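Local coordinates for fiber protein (Snake adenovirus 1, PDB 4UMI) that probably forms trimeric spikes at the vertices of the viral capsid that make the first attachment of the virion to a host-cell receptor, at residues A[177-180]-A[185-188]; A[119-124]-A[146-151]; A[103-108]-A[153-158]. One frame throughout, in Å; residues are numbered along the deposited sequence. Where two conformers were deposited one is given.

All three contacts lie within the fibre head, and all three are buried. Contact 1 joins two neighbouring strands of one four-stranded antiparallel sheet and is mainly backbone hydrogen bonding. Contact 2 is the one between that sheet and the other, and is wholly aromatic. Strand 185-190 of contact 1 adjoins strand 148-151 of contact 2, and Leu188 packs against Phe119. Contact 3 sets the short helix 154-161 against strand 101-112, the sheet neighbour of strand 118-128. It lies farthest from the chain centre, beside the second subunit, and mixes apolar groups with a carboxylate. Contact 2 also touches that subunit; contact 1 touches no other chain of the trimer.

Contact 1: residues A[177-180]-A[185-188]; sequences GIVS and ILTL
Ser180 and Thr187 meet through the edges of their flat backbone peptide groups, an antiparallel hydrogen-bonded pair. Two backbone hydrogen bonds join them, Ser180 N to Thr187 O at 2.9 Å and Thr187 N to Ser180 O at 2.8 Å. Both are nearly straight, with angles of 162° and 169° at the hydrogen. CA-H groups come close to the same carbonyls: Val179 CA lies 3.3 Å from Thr187 O, and Leu186 CA lies near Ser180 O. The next pair, Val179 with Leu188, is a non-hydrogen-bonded one. Its CA atoms are only 4.4 Å apart.

One face of the sheet carries Val179 and Leu188, and Leu186 joins them. Val179 CG2 meets Leu188 CD1 at 3.7 Å. The other methyl, CG1, lies anti to the backbone N (chi1 178°) and meets Leu186 CD1 at 4.0 Å. One valine therefore touches both leucines, one with each branch. These leucines also pack on Phe148, and through Phe121 and Phe119 they reach strand 118-128.

The opposite face carries Ser180 and Thr187. Here the hydroxyl Ser180 OG lies beside Thr187 CB, at 4.2 Å. Thr187 OG1 is hydrogen-bonded to Lys149 NZ on the adjacent strand. Two antiparallel strands joined by a short turn form a beta hairpin, here the central pair of a four-stranded sheet in the fibre head.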
loop_
_atom_site.group_PDB
_atom_site.type_symbol
_atom_site.label_atom_id
_atom_site.label_comp_id
_atom_site.label_asym_id
_atom_site.label_seq_id
_atom_site.Cartn_x
_atom_site.Cartn_y
_atom_site.Cartn_z
ATOM N N GLY A 177 -2.525 -13.631 3.664
ATOM C CA GLY A 177 -3.736 -14.281 3.206
ATOM C C GLY A 177 -3.721 -14.564 1.725
ATOM O O GLY A 177 -2.863 -14.060 0.965
ATOM N N ILE A 178 -4.681 -15.361 1.309
ATOM C CA ILE A 178 -4.942 -15.595 -0.090
ATOM C C ILE A 178 -6.429 -15.413 -0.308
ATOM O O ILE A 178 -7.229 -16.072 0.341
ATOM C CB ILE A 178 -4.528 -17.002 -0.587
ATOM C CG1 ILE A 178 -3.017 -17.239 -0.482
ATOM C CG2 ILE A 178 -4.988 -17.215 -2.006
ATOM C CD1 ILE A 178 -2.644 -18.706 -0.543
ATOM N N VAL A 179 -6.797 -14.507 -1.221
ATOM C CA VAL A 179 -8.177 -14.309 -1.572
ATOM C C VAL A 179 -8.477 -14.972 -2.918
ATOM O O VAL A 179 -7.721 -14.828 -3.871
ATOM C CB VAL A 179 -8.508 -12.807 -1.707
ATOM C CG1 VAL A 179 -9.941 -12.585 -2.130
ATOM C CG2 VAL A 179 -8.284 -12.065 -0.402
ATOM N N SER A 180 -9.581 -15.698 -2.971
ATOM C CA SER A 180 -10.037 -16.291 -4.230
ATOM C C SER A 180 -11.562 -16.304 -4.205
ATOM O O SER A 180 -12.203 -16.032 -3.184
ATOM C CB SER A 180 -9.489 -17.710 -4.351
ATOM O OG SER A 180 -9.999 -18.553 -3.345
ATOM N N ILE A 185 -18.601 -17.082 -4.206
ATOM C CA ILE A 185 -18.247 -17.117 -2.774
ATOM C C ILE A 185 -16.773 -16.720 -2.642
ATOM O O ILE A 185 -15.919 -17.363 -3.236
ATOM C CB ILE A 185 -18.431 -18.518 -2.160
ATOM C CG1 ILE A 185 -19.872 -19.010 -2.362
ATOM C CG2 ILE A 185 -18.006 -18.508 -0.698
ATOM C CD1 ILE A 185 -20.922 -18.172 -1.682
ATOM N N LEU A 186 -16.495 -15.635 -1.914
ATOM C CA LEU A 186 -15.119 -15.231 -1.644
ATOM C C LEU A 186 -14.576 -16.058 -0.494
ATOM O O LEU A 186 -15.271 -16.212 0.518
ATOM C CB LEU A 186 -15.123 -13.748 -1.324
ATOM C CG LEU A 186 -13.780 -13.144 -0.945
ATOM C CD1 LEU A 186 -13.720 -11.692 -1.378
ATOM C CD2 LEU A 186 -13.475 -13.247 0.535
ATOM N N THR A 187 -13.347 -16.533 -0.639
ATOM C CA THR A 187 -12.611 -17.127 0.451
ATOM C C THR A 187 -11.319 -16.356 0.701
ATOM O O THR A 187 -10.623 -16.056 -0.261
ATOM C CB THR A 187 -12.254 -18.597 0.192
ATOM O OG1 THR A 187 -13.454 -19.364 0.050
ATOM C CG2 THR A 187 -11.426 -19.207 1.344
ATOM N N LEU A 188 -11.048 -16.048 1.980
ATOM C CA LEU A 188 -9.762 -15.484 2.379
ATOM C C LEU A 188 -9.174 -16.525 3.320
ATOM O O LEU A 188 -9.675 -16.713 4.437
ATOM C CB LEU A 188 -9.954 -14.144 3.091
ATOM C CG LEU A 188 -8.672 -13.650 3.835
ATOM C CD1 LEU A 188 -7.493 -13.352 2.953
ATOM C CD2 LEU A 188 -8.974 -12.541 4.781
#

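Contact 2: residues A[119-124]-A[146-151]; sequences FAFQAR and GPFKAP
Phe119 and Phe148 make most of this contact. Phe119 CD1 lies over the centre of one face of the Phe148 ring, 3.5 Å above its plane. It is therefore almost equally far from all six ring carbons, with Phe148 CD1 at 3.7 Å. The neighbouring atom Phe119 CE1 follows over the same ring and comes 3.8 Å from Phe148 CG. The two planes are inclined at 46° and the centroids are 4.6 Å apart. The pair is oblique, neither stacked nor T-shaped. CG anti to the backbone N (chi1 178°) carries the Phe148 ring on toward Phe119.

Phe121 is a lesser partner. Phe148 CE2 lies at the edge of the Phe121 ring, near its plane, 4.4 Å from Phe121 CE2.

Farther out, Leu144 and Val197 add to the surroundings of Phe119, while Asn113 and Val117 touch Phe148. Backbone bonds to Leu111 and Glu109, both on strand 101-112, hold Phe119 and Phe121 in their own sheet. Farther along strand 118-128, Gln122 and Arg124 reach Glu126 of the second subunit.

The two sheets thus meet here through buried hydrocarbon. With no polar pair between the segments, the attraction probably comes mainly from dispersion and the burial of ring surface.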
loop_
_atom_site.group_PDB
_atom_site.type_symbol
_atom_site.label_atom_id
_atom_site.label_comp_id
_atom_site.label_asym_id
_atom_site.label_seq_id
_atom_site.Cartn_x
_atom_site.Cartn_y
_atom_site.Cartn_z
ATOM N N PHE A 119 -15.870 -7.877 6.602
ATOM C CA PHE A 119 -14.792 -7.287 5.828
ATOM C C PHE A 119 -15.329 -6.228 4.890
ATOM O O PHE A 119 -16.431 -6.373 4.381
ATOM C CB PHE A 119 -14.063 -8.321 4.946
ATOM C CG PHE A 119 -12.933 -8.997 5.623
ATOM C CD1 PHE A 119 -13.120 -10.019 6.523
ATOM C CD2 PHE A 119 -11.652 -8.642 5.291
ATOM C CE1 PHE A 119 -12.050 -10.626 7.105
ATOM C CE2 PHE A 119 -10.568 -9.244 5.868
ATOM C CZ PHE A 119 -10.771 -10.255 6.766
ATOM N N ALA A 120 -14.536 -5.194 4.621
ATOM C CA ALA A 120 -14.765 -4.321 3.493
ATOM C C ALA A 120 -13.667 -4.563 2.505
ATOM O O ALA A 120 -12.472 -4.641 2.853
ATOM C CB ALA A 120 -14.787 -2.884 3.928
ATOM N N PHE A 121 -14.063 -4.730 1.257
ATOM C CA PHE A 121 -13.152 -4.882 0.137
ATOM C C PHE A 121 -13.353 -3.703 -0.819
ATOM O O PHE A 121 -14.481 -3.291 -1.063
ATOM C CB PHE A 121 -13.389 -6.173 -0.600
ATOM C CG PHE A 121 -13.019 -7.392 0.191
ATOM C CD1 PHE A 121 -11.712 -7.819 0.251
ATOM C CD2 PHE A 121 -13.960 -8.106 0.892
ATOM C CE1 PHE A 121 -11.363 -8.933 0.982
ATOM C CE2 PHE A 121 -13.619 -9.215 1.610
ATOM C CZ PHE A 121 -12.322 -9.593 1.684
ATOM N N GLN A 122 -12.275 -3.214 -1.410
ATOM C CA GLN A 122 -12.307 -2.228 -2.479
ATOM C C GLN A 122 -11.554 -2.790 -3.657
ATOM O O GLN A 122 -10.444 -3.310 -3.508
ATOM C CB GLN A 122 -11.735 -0.873 -2.026
ATOM C CG GLN A 122 -11.496 0.158 -3.116
ATOM C CD GLN A 122 -10.725 1.326 -2.617
ATOM O OE1 GLN A 122 -10.089 1.263 -1.550
ATOM N NE2 GLN A 122 -10.678 2.368 -3.415
ATOM N N ALA A 123 -12.142 -2.657 -4.843
ATOM C CA ALA A 123 -11.521 -3.103 -6.075
ATOM C C ALA A 123 -11.304 -1.895 -6.981
ATOM O O ALA A 123 -12.255 -1.185 -7.305
ATOM C CB ALA A 123 -12.391 -4.164 -6.743
ATOM N N ARG A 124 -10.062 -1.672 -7.382
ATOM C CA ARG A 124 -9.685 -0.521 -8.174
ATOM C C ARG A 124 -8.935 -0.962 -9.407
ATOM O O ARG A 124 -8.118 -1.863 -9.333
ATOM C CB ARG A 124 -8.919 0.497 -7.330
ATOM C CG ARG A 124 -8.588 1.797 -7.998
ATOM C CD ARG A 124 -7.608 2.547 -7.092
ATOM N NE ARG A 124 -8.234 3.190 -5.961
ATOM C CZ ARG A 124 -7.573 3.785 -4.963
ATOM N NH1 ARG A 124 -6.232 3.799 -4.958
ATOM N NH2 ARG A 124 -8.246 4.363 -3.951
ATOM N N GLY A 146 -10.081 -18.287 11.531
ATOM C CA GLY A 146 -10.094 -19.310 10.486
ATOM C C GLY A 146 -10.415 -18.599 9.183
ATOM O O GLY A 146 -10.563 -17.384 9.142
ATOM N N PRO A 147 -10.514 -19.343 8.081
ATOM C CA PRO A 147 -10.786 -18.711 6.786
ATOM C C PRO A 147 -12.097 -17.936 6.802
ATOM O O PRO A 147 -13.061 -18.319 7.443
ATOM C CB PRO A 147 -10.814 -19.908 5.823
ATOM C CG PRO A 147 -9.996 -20.956 6.514
ATOM C CD PRO A 147 -10.310 -20.785 7.952
ATOM N N PHE A 148 -12.110 -16.820 6.088
ATOM C CA PHE A 148 -13.297 -16.003 5.937
ATOM C C PHE A 148 -13.974 -16.341 4.609
ATOM O O PHE A 148 -13.346 -16.260 3.572
ATOM C CB PHE A 148 -12.904 -14.526 5.953
ATOM C CG PHE A 148 -14.056 -13.600 5.750
ATOM C CD1 PHE A 148 -14.910 -13.302 6.795
ATOM C CD2 PHE A 148 -14.302 -13.054 4.510
ATOM C CE1 PHE A 148 -15.975 -12.448 6.610
ATOM C CE2 PHE A 148 -15.395 -12.219 4.324
ATOM C CZ PHE A 148 -16.211 -11.902 5.376
ATOM N N LYS A 149 -15.246 -16.748 4.666
ATOM C CA LYS A 149 -16.002 -17.104 3.495
ATOM C C LYS A 149 -17.313 -16.352 3.490
ATOM O O LYS A 149 -18.038 -16.335 4.483
ATOM C CB LYS A 149 -16.288 -18.593 3.524
ATOM C CG LYS A 149 -15.088 -19.434 3.216
ATOM C CD LYS A 149 -15.403 -20.928 3.219
ATOM C CE LYS A 149 -15.361 -21.554 1.826
ATOM N NZ LYS A 149 -13.974 -21.799 1.309
ATOM N N ALA A 150 -17.621 -15.739 2.360
ATOM C CA ALA A 150 -18.870 -14.992 2.244
ATOM C C ALA A 150 -19.219 -14.740 0.781
ATOM O O ALA A 150 -18.348 -14.707 -0.081
ATOM C CB ALA A 150 -18.755 -13.686 2.970
ATOM N N PRO A 151 -20.522 -14.635 0.492
ATOM C CA PRO A 151 -20.958 -14.327 -0.850
ATOM C C PRO A 151 -20.498 -12.965 -1.306
ATOM O O PRO A 151 -20.540 -12.010 -0.527
ATOM C CB PRO A 151 -22.488 -14.331 -0.736
ATOM C CG PRO A 151 -22.815 -14.952 0.564
ATOM C CD PRO A 151 -21.639 -14.749 1.446
#

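Contact 3: residues A[103-108]-A[153-158]; sequences TSLDIA and SAELSS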
loop_
_atom_site.group_PDB
_atom_site.type_symbol
_atom_site.label_atom_id
_atom_site.label_comp_id
_atom_site.label_asym_id
_atom_site.label_seq_id
_atom_site.Cartn_x
_atom_site.Cartn_y
_atom_site.Cartn_z
ATOM N N THR A 103 -8.555 6.179 -13.845
ATOM C CA THR A 103 -9.167 5.135 -13.021
ATOM C C THR A 103 -10.398 4.610 -13.715
ATOM O O THR A 103 -11.329 5.380 -13.958
ATOM C CB THR A 103 -9.533 5.680 -11.663
ATOM O OG1 THR A 103 -8.371 6.240 -11.049
ATOM C CG2 THR A 103 -10.072 4.589 -10.760
ATOM N N SER A 104 -10.377 3.347 -14.133
ATOM C CA SER A 104 -11.443 2.760 -14.924
ATOM C C SER A 104 -12.441 1.968 -14.087
ATOM O O SER A 104 -13.523 1.647 -14.551
ATOM C CB SER A 104 -10.851 1.886 -16.016
ATOM O OG SER A 104 -9.919 1.003 -15.453
ATOM N N LEU A 105 -12.107 1.693 -12.826
ATOM C CA LEU A 105 -13.004 1.013 -11.887
ATOM C C LEU A 105 -12.627 1.408 -10.473
ATOM O O LEU A 105 -11.465 1.418 -10.138
ATOM C CB LEU A 105 -12.839 -0.509 -11.977
ATOM C CG LEU A 105 -13.725 -1.365 -11.075
ATOM C CD1 LEU A 105 -15.171 -1.341 -11.539
ATOM C CD2 LEU A 105 -13.212 -2.792 -11.007
ATOM N N ASP A 106 -13.626 1.680 -9.638
ATOM C CA ASP A 106 -13.387 1.854 -8.216
ATOM C C ASP A 106 -14.660 1.543 -7.470
ATOM O O ASP A 106 -15.590 2.335 -7.527
ATOM C CB ASP A 106 -12.839 3.258 -7.904
ATOM C CG ASP A 106 -12.042 3.323 -6.613
ATOM O OD1 ASP A 106 -11.868 2.280 -5.990
ATOM O OD2 ASP A 106 -11.528 4.413 -6.268
ATOM N N ILE A 107 -14.722 0.351 -6.854
ATOM C CA ILE A 107 -15.929 -0.131 -6.184
ATOM C C ILE A 107 -15.560 -0.657 -4.797
ATOM O O ILE A 107 -14.430 -1.032 -4.550
ATOM C CB ILE A 107 -16.637 -1.269 -6.991
ATOM C CG1 ILE A 107 -15.756 -2.514 -7.180
ATOM C CG2 ILE A 107 -17.140 -0.765 -8.331
ATOM C CD1 ILE A 107 -16.408 -3.741 -7.804
ATOM N N ALA A 108 -16.506 -0.714 -3.890
ATOM C CA ALA A 108 -16.317 -1.268 -2.576
ATOM C C ALA A 108 -17.534 -2.039 -2.159
ATOM O O ALA A 108 -18.652 -1.759 -2.611
ATOM C CB ALA A 108 -16.016 -0.213 -1.554
ATOM N N SER A 153 -20.620 -10.049 -4.652
ATOM C CA SER A 153 -21.372 -9.636 -5.842
ATOM C C SER A 153 -20.791 -10.212 -7.134
ATOM O O SER A 153 -19.624 -10.609 -7.193
ATOM C CB SER A 153 -21.400 -8.120 -5.955
ATOM O OG SER A 153 -20.137 -7.581 -6.290
ATOM N N ALA A 154 -21.599 -10.242 -8.193
ATOM C CA ALA A 154 -21.097 -10.643 -9.485
ATOM C C ALA A 154 -19.962 -9.749 -9.935
ATOM O O ALA A 154 -19.010 -10.207 -10.547
ATOM C CB ALA A 154 -22.213 -10.592 -10.503
ATOM N N GLU A 155 -20.076 -8.449 -9.664
ATOM C CA GLU A 155 -19.052 -7.510 -10.115
ATOM C C GLU A 155 -17.731 -7.752 -9.403
ATOM O O GLU A 155 -16.684 -7.816 -10.053
ATOM C CB GLU A 155 -19.509 -6.082 -9.914
ATOM C CG GLU A 155 -18.569 -5.076 -10.550
ATOM C CD GLU A 155 -19.092 -3.639 -10.571
ATOM O OE1 GLU A 155 -20.125 -3.330 -9.953
ATOM O OE2 GLU A 155 -18.409 -2.815 -11.194
ATOM N N LEU A 156 -17.779 -7.902 -8.079
ATOM C CA LEU A 156 -16.538 -8.186 -7.341
ATOM C C LEU A 156 -15.953 -9.539 -7.742
ATOM O O LEU A 156 -14.731 -9.678 -7.905
ATOM C CB LEU A 156 -16.775 -8.121 -5.848
ATOM C CG LEU A 156 -15.538 -8.309 -4.975
ATOM C CD1 LEU A 156 -14.412 -7.336 -5.292
ATOM C CD2 LEU A 156 -15.922 -8.195 -3.516
ATOM N N SER A 157 -16.838 -10.516 -7.957
ATOM C CA SER A 157 -16.414 -11.830 -8.345
ATOM C C SER A 157 -15.693 -11.771 -9.687
ATOM O O SER A 157 -14.661 -12.401 -9.853
ATOM C CB SER A 157 -17.598 -12.807 -8.399
ATOM O OG SER A 157 -18.147 -13.027 -7.105
ATOM N N SER A 158 -16.235 -11.007 -10.652
ATOM C CA SER A 158 -15.603 -10.813 -11.950
ATOM C C SER A 158 -14.200 -10.226 -11.797
ATOM O O SER A 158 -13.244 -10.692 -12.402
ATOM C CB SER A 158 -16.476 -9.892 -12.823
ATOM O OG SER A 158 -15.906 -9.667 -14.107
#
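Strand 103-108, which carries Ile107, and helix 154-158, which carries Glu155, pass at 9.9 Å between their axes, with their directions 124° apart. This is helix-on-sheet packing in the fibre head. The helix belongs to the connection between the two outermost strands, within this chain, of one sheet, 148-151 and 168-172, and it lies against the other sheet. The strand has a classic beta bulge, in which Ser104 and Leu105 both face Glu125 of the neighbouring strand. Leu105 and Ile107 both point toward the helix.

Ile107 and Glu155 approach from opposite directions. Ile107 CG1 sits between the backbone N and the carbonyl carbon (chi1 61°), and the chain then extends to CD1. This end methyl meets the aliphatic part of the glutamate, with Ile107 CD1 3.7 Å from Glu155 CG. The glutamate side chain is itself extended from the helix. Its carboxylate thereby reaches the strand side chains. Glu155 OE2 lies 3.6 Å from Leu105 CD1 and 3.7 Å from Ile107 CG2, so one carboxylate oxygen touches a methyl of each. These are packing contacts and not polar bonds.

Leu156 takes a smaller share and packs on Ala123, as Ile107 also does. The second subunit adds to the packing: its Leu96 touches Glu155 and its Pro97 touches Ile107.

Ser153 is the N-cap of the helix. Its OG accepts from Leu156 N at 3.0 Å, with 168° at the hydrogen, and is also hydrogen-bonded to Glu109 of strand 101-112. The cap thus links the helix start to the strand. Ser153 O has two donors from one residue, Ser157 N at 2.9 Å and Ser157 OG at 2.8 Å, which approach from opposite faces of its carbonyl plane.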